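Local structure of Rv3651-like N-terminal domain-containing protein (Mycobacterium tuberculosis, 4Q6U) at residues 10-15 and 26-31; 243-248 and 327-332. The protein is of unknown function but, being built from one GAF-like and two PAS-like domains, probably acts as a sensor protein. One frame throughout, in Å; residues are numbered along the deposited sequence.

Contact 1 (10-15 and 26-31); sequences THDWLL and VARGRE
Two full hydrogen bonds grip Trp13 O, one from Gly29 N at 2.8 Å and one from a water that donates its other O-H to Gly29 O. Gly29, with positive phi, sits in the type II' turn Arg28-Glu31. The carbonyl oxygen of Leu15 takes one strong and one weak bond: Val26 N reaches Leu15 O at 2.8 Å, nearly straight and almost along the C=O axis, while the weak one runs from Ala27 N to Leu15 O at 3.3 Å. Two residues thus face one, a classic beta bulge in the hairpin of strands 14-17 and 24-28. Leu15 N returns a bond to Ala27 O at 2.7 Å, in the carbonyl plane. Beside the bulge, Leu15 has CG anti to its backbone N (chi1 -177°), which lays CD2 obliquely across Val26 CG2 at 3.6 Å, and Leu15 CB meets Ala27 CB at 3.5 Å; Trp214 of strand 206-215 packs on this side. The other face carries Leu14 and Arg28 side by side, Leu14 CD2 resting 3.8 Å from Arg28 CG, with Phe41 touching both. Main-chain hydrogen bonds thus carry the pairing; Asp12 OD2 lies 5.5 Å from Arg28 NE, not in contact, so any charge attraction is probably weak.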
ATOM      1  N   THR B  10      -8.024   6.452 -33.485  1.00 83.98           N
ATOM      2  CA  THR B  10      -7.148   5.403 -33.996  1.00 83.58           C
ATOM      3  C   THR B  10      -5.933   5.998 -34.704  1.00 88.42           C
ATOM      4  O   THR B  10      -5.240   5.312 -35.459  1.00 87.85           O
ATOM      5  CB  THR B  10      -7.898   4.469 -34.970  1.00 85.19           C
ATOM      6  N   HIS B  11      -5.679   7.279 -34.458  1.00 85.24           N
ATOM      7  CA  HIS B  11      -4.588   7.980 -35.126  1.00 76.11           C
ATOM      8  C   HIS B  11      -3.272   7.829 -34.378  1.00 64.54           C
ATOM      9  O   HIS B  11      -2.223   8.217 -34.883  1.00 62.42           O
ATOM     10  CB  HIS B  11      -4.923   9.465 -35.282  1.00 74.60           C
ATOM     11  N   ASP B  12      -3.335   7.277 -33.169  1.00 60.46           N
ATOM     12  CA  ASP B  12      -2.152   7.161 -32.316  1.00 55.24           C
ATOM     13  C   ASP B  12      -1.240   6.019 -32.745  1.00 51.81           C
ATOM     14  O   ASP B  12      -1.664   5.097 -33.441  1.00 52.26           O
ATOM     15  CB  ASP B  12      -2.561   6.956 -30.857  1.00 57.79           C
ATOM     16  CG  ASP B  12      -3.239   8.174 -30.259  1.00 71.91           C
ATOM     17  OD1 ASP B  12      -2.528   9.140 -29.908  1.00 64.93           O
ATOM     18  OD2 ASP B  12      -4.481   8.157 -30.128  1.00 83.23           O
ATOM     19  N   TRP B  13       0.021   6.092 -32.327  1.00 46.89           N
ATOM     20  CA  TRP B  13       0.947   4.978 -32.465  1.00 46.65           C
ATOM     21  C   TRP B  13       0.581   3.898 -31.457  1.00 55.12           C
ATOM     22  O   TRP B  13       0.358   4.193 -30.287  1.00 44.17           O
ATOM     23  CB  TRP B  13       2.391   5.424 -32.222  1.00 47.59           C
ATOM     24  CG  TRP B  13       3.007   6.208 -33.320  1.00 48.67           C
ATOM     25  CD1 TRP B  13       3.018   7.566 -33.462  1.00 44.19           C
ATOM     26  CD2 TRP B  13       3.732   5.679 -34.438  1.00 54.51           C
ATOM     27  NE1 TRP B  13       3.701   7.915 -34.607  1.00 46.55           N
ATOM     28  CE2 TRP B  13       4.144   6.774 -35.224  1.00 53.36           C
ATOM     29  CE3 TRP B  13       4.061   4.384 -34.852  1.00 47.72           C
ATOM     30  CZ2 TRP B  13       4.874   6.611 -36.405  1.00 48.59           C
ATOM     31  CZ3 TRP B  13       4.787   4.225 -36.025  1.00 54.24           C
ATOM     32  CH2 TRP B  13       5.190   5.332 -36.781  1.00 49.76           C
ATOM     33  N   LEU B  14       0.526   2.651 -31.903  1.00 48.03           N
ATOM     34  CA  LEU B  14       0.339   1.530 -30.988  1.00 47.66           C
ATOM     35  C   LEU B  14       1.680   0.888 -30.643  1.00 45.79           C
ATOM     36  O   LEU B  14       2.407   0.475 -31.544  1.00 46.72           O
ATOM     37  CB  LEU B  14      -0.583   0.479 -31.608  1.00 55.34           C
ATOM     38  CG  LEU B  14      -2.018   0.902 -31.878  1.00 53.37           C
ATOM     39  CD1 LEU B  14      -2.799  -0.278 -32.416  1.00 56.71           C
ATOM     40  CD2 LEU B  14      -2.631   1.435 -30.585  1.00 51.67           C
ATOM     41  N   LEU B  15       2.007   0.780 -29.356  1.00 48.26           N
ATOM     42  CA  LEU B  15       3.198   0.033 -28.973  1.00 43.23           C
ATOM     43  C   LEU B  15       2.824  -1.419 -28.692  1.00 44.31           C
ATOM     44  O   LEU B  15       2.015  -1.715 -27.815  1.00 47.70           O
ATOM     45  CB  LEU B  15       3.885   0.655 -27.764  1.00 38.73           C
ATOM     46  CG  LEU B  15       5.197  -0.007 -27.318  1.00 40.38           C
ATOM     47  CD1 LEU B  15       6.297   0.189 -28.349  1.00 41.96           C
ATOM     48  CD2 LEU B  15       5.645   0.542 -25.972  1.00 38.59           C
ATOM     49  N   VAL B  26       0.631  -2.646 -25.513  1.00 44.30           N
ATOM     50  CA  VAL B  26       0.950  -2.160 -24.182  1.00 40.46           C
ATOM     51  C   VAL B  26       0.832  -0.637 -24.112  1.00 38.82           C
ATOM     52  O   VAL B  26       0.774  -0.064 -23.022  1.00 41.83           O
ATOM     53  CB  VAL B  26       2.368  -2.589 -23.741  1.00 39.53           C
ATOM     54  CG1 VAL B  26       2.478  -4.111 -23.700  1.00 40.15           C
ATOM     55  CG2 VAL B  26       3.399  -2.012 -24.673  1.00 44.09           C
ATOM     56  N   ALA B  27       0.768   0.018 -25.270  1.00 39.74           N
ATOM     57  CA  ALA B  27       0.556   1.468 -25.296  1.00 40.29           C
ATOM     58  C   ALA B  27      -0.263   1.931 -26.497  1.00 45.21           C
ATOM     59  O   ALA B  27       0.011   1.538 -27.633  1.00 48.38           O
ATOM     60  CB  ALA B  27       1.889   2.199 -25.275  1.00 39.38           C
ATOM     61  N   ARG B  28      -1.278   2.752 -26.234  1.00 44.11           N
ATOM     62  CA  ARG B  28      -1.924   3.533 -27.292  1.00 46.01           C
ATOM     63  C   ARG B  28      -1.482   4.973 -27.106  1.00 48.73           C
ATOM     64  O   ARG B  28      -1.920   5.647 -26.175  1.00 46.87           O
ATOM     65  CB  ARG B  28      -3.450   3.423 -27.245  1.00 49.22           C
ATOM     66  CG  ARG B  28      -4.137   4.165 -28.396  1.00 48.07           C
ATOM     67  CD  ARG B  28      -5.526   3.608 -28.710  1.00 61.92           C
ATOM     68  NE  ARG B  28      -6.444   3.708 -27.582  1.00 62.83           N
ATOM     69  CZ  ARG B  28      -7.694   3.249 -27.597  1.00 69.91           C
ATOM     70  NH1 ARG B  28      -8.172   2.658 -28.683  1.00 70.59           N
ATOM     71  NH2 ARG B  28      -8.468   3.381 -26.524  1.00 72.31           N
ATOM     72  N   GLY B  29      -0.589   5.442 -27.968  1.00 46.74           N
ATOM     73  CA  GLY B  29       0.085   6.692 -27.691  1.00 47.83           C
ATOM     74  C   GLY B  29       0.932   6.450 -26.453  1.00 43.96           C
ATOM     75  O   GLY B  29       1.855   5.647 -26.494  1.00 39.64           O
ATOM     76  N   ARG B  30       0.595   7.106 -25.346  1.00 38.53           N
ATOM     77  CA  ARG B  30       1.349   6.920 -24.106  1.00 45.36           C
ATOM     78  C   ARG B  30       0.518   6.263 -23.009  1.00 45.93           C
ATOM     79  O   ARG B  30       1.034   5.958 -21.926  1.00 42.14           O
ATOM     80  CB  ARG B  30       1.902   8.264 -23.616  1.00 44.23           C
ATOM     81  CG  ARG B  30       2.919   8.869 -24.573  1.00 43.19           C
ATOM     82  CD  ARG B  30       3.397  10.248 -24.126  1.00 43.53           C
ATOM     83  NE  ARG B  30       4.238  10.879 -25.146  1.00 43.20           N
ATOM     84  CZ  ARG B  30       5.539  10.655 -25.300  1.00 44.84           C
ATOM     85  NH1 ARG B  30       6.174   9.802 -24.504  1.00 42.19           N
ATOM     86  NH2 ARG B  30       6.210  11.283 -26.256  1.00 46.61           N
ATOM     87  N   GLU B  31      -0.765   6.045 -23.293  1.00 40.77           N
ATOM     88  CA  GLU B  31      -1.670   5.432 -22.336  1.00 41.51           C
ATOM     89  C   GLU B  31      -1.405   3.932 -22.261  1.00 42.50           C
ATOM     90  O   GLU B  31      -1.367   3.257 -23.279  1.00 37.09           O
ATOM     91  CB  GLU B  31      -3.133   5.712 -22.711  1.00 42.70           C
TER
HETATM   92  O   HOH W   1       2.815   4.191 -28.723  1.00 45.06           O

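Contact 2 (243-248 and 327-332); sequences RALVDL and AGLVAL
Val246 crosses Val330 at about a right angle, its CG2 methyl 3.6 Å from Val330 CG2 and its CG1 methyl close to the same carbon. Val246 CG2 occupies the crowded position between its backbone N and carbonyl carbon, whereas Val330 has CG1 anti to N (chi1 174°), which turns CG2 into the fork of Val246. Gly328, paired with Val246, adds no side chain to this face, and Leu248 closes over it with CD2 at 3.5 Å from Gly328 CA.

On the other face Leu245 reaches across the ladder so that its CD2 lies 3.6 Å from Gly328 O, with only a loose approach to Leu329. Leu161 of helix 157-165 packs on Leu245, and Leu236 of the second subunit on Leu329. Arg243 sends its guanidinium away from strand 325-333, to a salt bridge with Asp258 and a hydrogen bond to Leu233 O.

Between the strands, two pairs of backbone hydrogen bonds join Ala244 with Val330 and Val246 with Gly328. The straightest, Val330 N to Ala244 O at 2.8 Å, has an N-H...O angle of 176°. Between them Leu245 CA makes a CA-H...O contact with Gly328 O at 3.1 Å. This antiparallel pairing of the first and last strands of a five-stranded sheet, order 2-1-5-4-3, is characteristic of the PAS fold.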
ATOM      1  N   ARG B 243      19.807   1.472   4.113  1.00 27.96           N
ATOM      2  CA  ARG B 243      19.038   0.244   3.914  1.00 26.69           C
ATOM      3  C   ARG B 243      18.834  -0.109   2.448  1.00 27.30           C
ATOM      4  O   ARG B 243      18.686   0.773   1.605  1.00 27.49           O
ATOM      5  CB  ARG B 243      17.689   0.365   4.608  1.00 21.70           C
ATOM      6  CG  ARG B 243      17.819   0.442   6.145  1.00 21.57           C
ATOM      7  CD  ARG B 243      16.434   0.793   6.760  1.00 20.59           C
ATOM      8  NE  ARG B 243      15.960   2.089   6.298  1.00 24.95           N
ATOM      9  CZ  ARG B 243      14.758   2.581   6.572  1.00 24.15           C
ATOM     10  NH1 ARG B 243      13.911   1.880   7.314  1.00 24.10           N
ATOM     11  NH2 ARG B 243      14.412   3.773   6.109  1.00 27.97           N
ATOM     12  N   ALA B 244      18.814  -1.409   2.161  1.00 23.65           N
ATOM     13  CA  ALA B 244      18.693  -1.900   0.794  1.00 28.79           C
ATOM     14  C   ALA B 244      18.017  -3.254   0.788  1.00 30.70           C
ATOM     15  O   ALA B 244      18.036  -3.962   1.789  1.00 28.35           O
ATOM     16  CB  ALA B 244      20.062  -1.999   0.135  1.00 27.14           C
ATOM     17  N   LEU B 245      17.421  -3.613  -0.343  1.00 23.28           N
ATOM     18  CA  LEU B 245      16.959  -4.975  -0.532  1.00 23.89           C
ATOM     19  C   LEU B 245      17.990  -5.708  -1.366  1.00 27.84           C
ATOM     20  O   LEU B 245      18.535  -5.143  -2.314  1.00 31.06           O
ATOM     21  CB  LEU B 245      15.596  -5.011  -1.204  1.00 26.88           C
ATOM     22  CG  LEU B 245      14.485  -4.348  -0.384  1.00 26.19           C
ATOM     23  CD1 LEU B 245      13.233  -4.229  -1.220  1.00 28.80           C
ATOM     24  CD2 LEU B 245      14.226  -5.182   0.862  1.00 23.81           C
ATOM     25  N   VAL B 246      18.270  -6.955  -1.001  1.00 30.95           N
ATOM     26  CA  VAL B 246      19.261  -7.747  -1.718  1.00 31.23           C
ATOM     27  C   VAL B 246      18.757  -9.162  -1.998  1.00 38.79           C
ATOM     28  O   VAL B 246      17.862  -9.659  -1.308  1.00 39.77           O
ATOM     29  CB  VAL B 246      20.592  -7.841  -0.935  1.00 39.04           C
ATOM     30  CG1 VAL B 246      21.031  -6.463  -0.461  1.00 39.82           C
ATOM     31  CG2 VAL B 246      20.465  -8.808   0.237  1.00 39.65           C
ATOM     32  N   ASP B 247      19.317  -9.800  -3.027  1.00 37.00           N
ATOM     33  CA  ASP B 247      19.082 -11.220  -3.243  1.00 42.50           C
ATOM     34  C   ASP B 247      19.939 -11.979  -2.243  1.00 45.65           C
ATOM     35  O   ASP B 247      21.165 -11.869  -2.245  1.00 53.52           O
ATOM     36  CB  ASP B 247      19.402 -11.640  -4.687  1.00 38.49           C
ATOM     37  CG  ASP B 247      18.986 -13.083  -4.995  1.00 45.07           C
ATOM     38  OD1 ASP B 247      19.124 -13.955  -4.119  1.00 48.66           O
ATOM     39  OD2 ASP B 247      18.524 -13.353  -6.125  1.00 49.57           O
ATOM     40  N   LEU B 248      19.279 -12.738  -1.379  1.00 47.95           N
ATOM     41  CA  LEU B 248      19.949 -13.468  -0.311  1.00 53.01           C
ATOM     42  C   LEU B 248      20.987 -14.476  -0.818  1.00 62.02           C
ATOM     43  O   LEU B 248      22.088 -14.581  -0.269  1.00 67.84           O
ATOM     44  CB  LEU B 248      18.899 -14.173   0.548  1.00 58.39           C
ATOM     45  CG  LEU B 248      18.100 -13.195   1.416  1.00 64.24           C
ATOM     46  CD1 LEU B 248      16.947 -13.882   2.141  1.00 66.20           C
ATOM     47  CD2 LEU B 248      19.039 -12.518   2.412  1.00 58.61           C
ATOM     48  N   ALA B 327      13.447 -11.984   0.143  1.00 35.27           N
ATOM     49  CA  ALA B 327      14.557 -11.101  -0.182  1.00 40.11           C
ATOM     50  C   ALA B 327      15.198 -10.652   1.111  1.00 34.84           C
ATOM     51  O   ALA B 327      14.618 -10.822   2.191  1.00 37.12           O
ATOM     52  CB  ALA B 327      14.086  -9.903  -0.998  1.00 41.08           C
ATOM     53  N   GLY B 328      16.397 -10.085   1.019  1.00 34.40           N
ATOM     54  CA  GLY B 328      17.075  -9.607   2.214  1.00 37.50           C
ATOM     55  C   GLY B 328      16.898  -8.115   2.420  1.00 35.29           C
ATOM     56  O   GLY B 328      17.111  -7.323   1.504  1.00 38.01           O
ATOM     57  N   LEU B 329      16.472  -7.727   3.615  1.00 29.88           N
ATOM     58  CA  LEU B 329      16.532  -6.330   3.996  1.00 28.83           C
ATOM     59  C   LEU B 329      17.847  -6.133   4.723  1.00 38.54           C
ATOM     60  O   LEU B 329      18.058  -6.691   5.800  1.00 34.27           O
ATOM     61  CB  LEU B 329      15.362  -5.925   4.891  1.00 27.93           C
ATOM     62  CG  LEU B 329      15.560  -4.557   5.543  1.00 34.78           C
ATOM     63  CD1 LEU B 329      15.554  -3.472   4.481  1.00 32.97           C
ATOM     64  CD2 LEU B 329      14.523  -4.286   6.618  1.00 40.11           C
ATOM     65  N   VAL B 330      18.733  -5.351   4.127  1.00 29.02           N
ATOM     66  CA  VAL B 330      20.049  -5.154   4.699  1.00 34.14           C
ATOM     67  C   VAL B 330      20.232  -3.718   5.167  1.00 34.65           C
ATOM     68  O   VAL B 330      19.898  -2.789   4.442  1.00 36.48           O
ATOM     69  CB  VAL B 330      21.153  -5.507   3.671  1.00 38.20           C
ATOM     70  CG1 VAL B 330      22.496  -5.159   4.220  1.00 49.91           C
ATOM     71  CG2 VAL B 330      21.091  -6.987   3.320  1.00 36.33           C
ATOM     72  N   ALA B 331      20.745  -3.547   6.384  1.00 34.71           N
ATOM     73  CA  ALA B 331      21.094  -2.226   6.898  1.00 31.84           C
ATOM     74  C   ALA B 331      22.611  -2.070   6.933  1.00 36.35           C
ATOM     75  O   ALA B 331      23.295  -2.801   7.633  1.00 36.36           O
ATOM     76  CB  ALA B 331      20.503  -2.009   8.282  1.00 31.91           C
ATOM     77  N   LEU B 332      23.124  -1.108   6.179  1.00 34.17           N
ATOM     78  CA  LEU B 332      24.566  -0.935   6.033  1.00 36.52           C
ATOM     79  C   LEU B 332      25.098   0.288   6.738  1.00 34.15           C
ATOM     80  O   LEU B 332      24.592   1.387   6.549  1.00 39.52           O
ATOM     81  CB  LEU B 332      24.932  -0.825   4.563  1.00 32.56           C
ATOM     82  CG  LEU B 332      24.415  -1.941   3.677  1.00 35.94           C
ATOM     83  CD1 LEU B 332      24.550  -1.500   2.244  1.00 43.68           C
ATOM     84  CD2 LEU B 332      25.279  -3.132   3.933  1.00 45.56           C
TER

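Contact 1 closes before contact 2 opens along the chain, and the two lie on opposite sides of the chain's centre, with centres 38 Å apart and nearest atoms about 25 Å apart. They share no sheet. Contact 1 joins sequence-adjacent strands 14-17 and 24-28 in the six-stranded sheet of the N-terminal, GAF-like region; contact 2 brings together strands 242-246 and 325-333, far apart in sequence, in the five-stranded sheet of the C-terminal, PAS-like region. The middle region meets both, through strand 206-215 at contact 1 and helix 157-165 at contact 2. Three sheet-based modules in series are consistent with a triple sensor-domain protein.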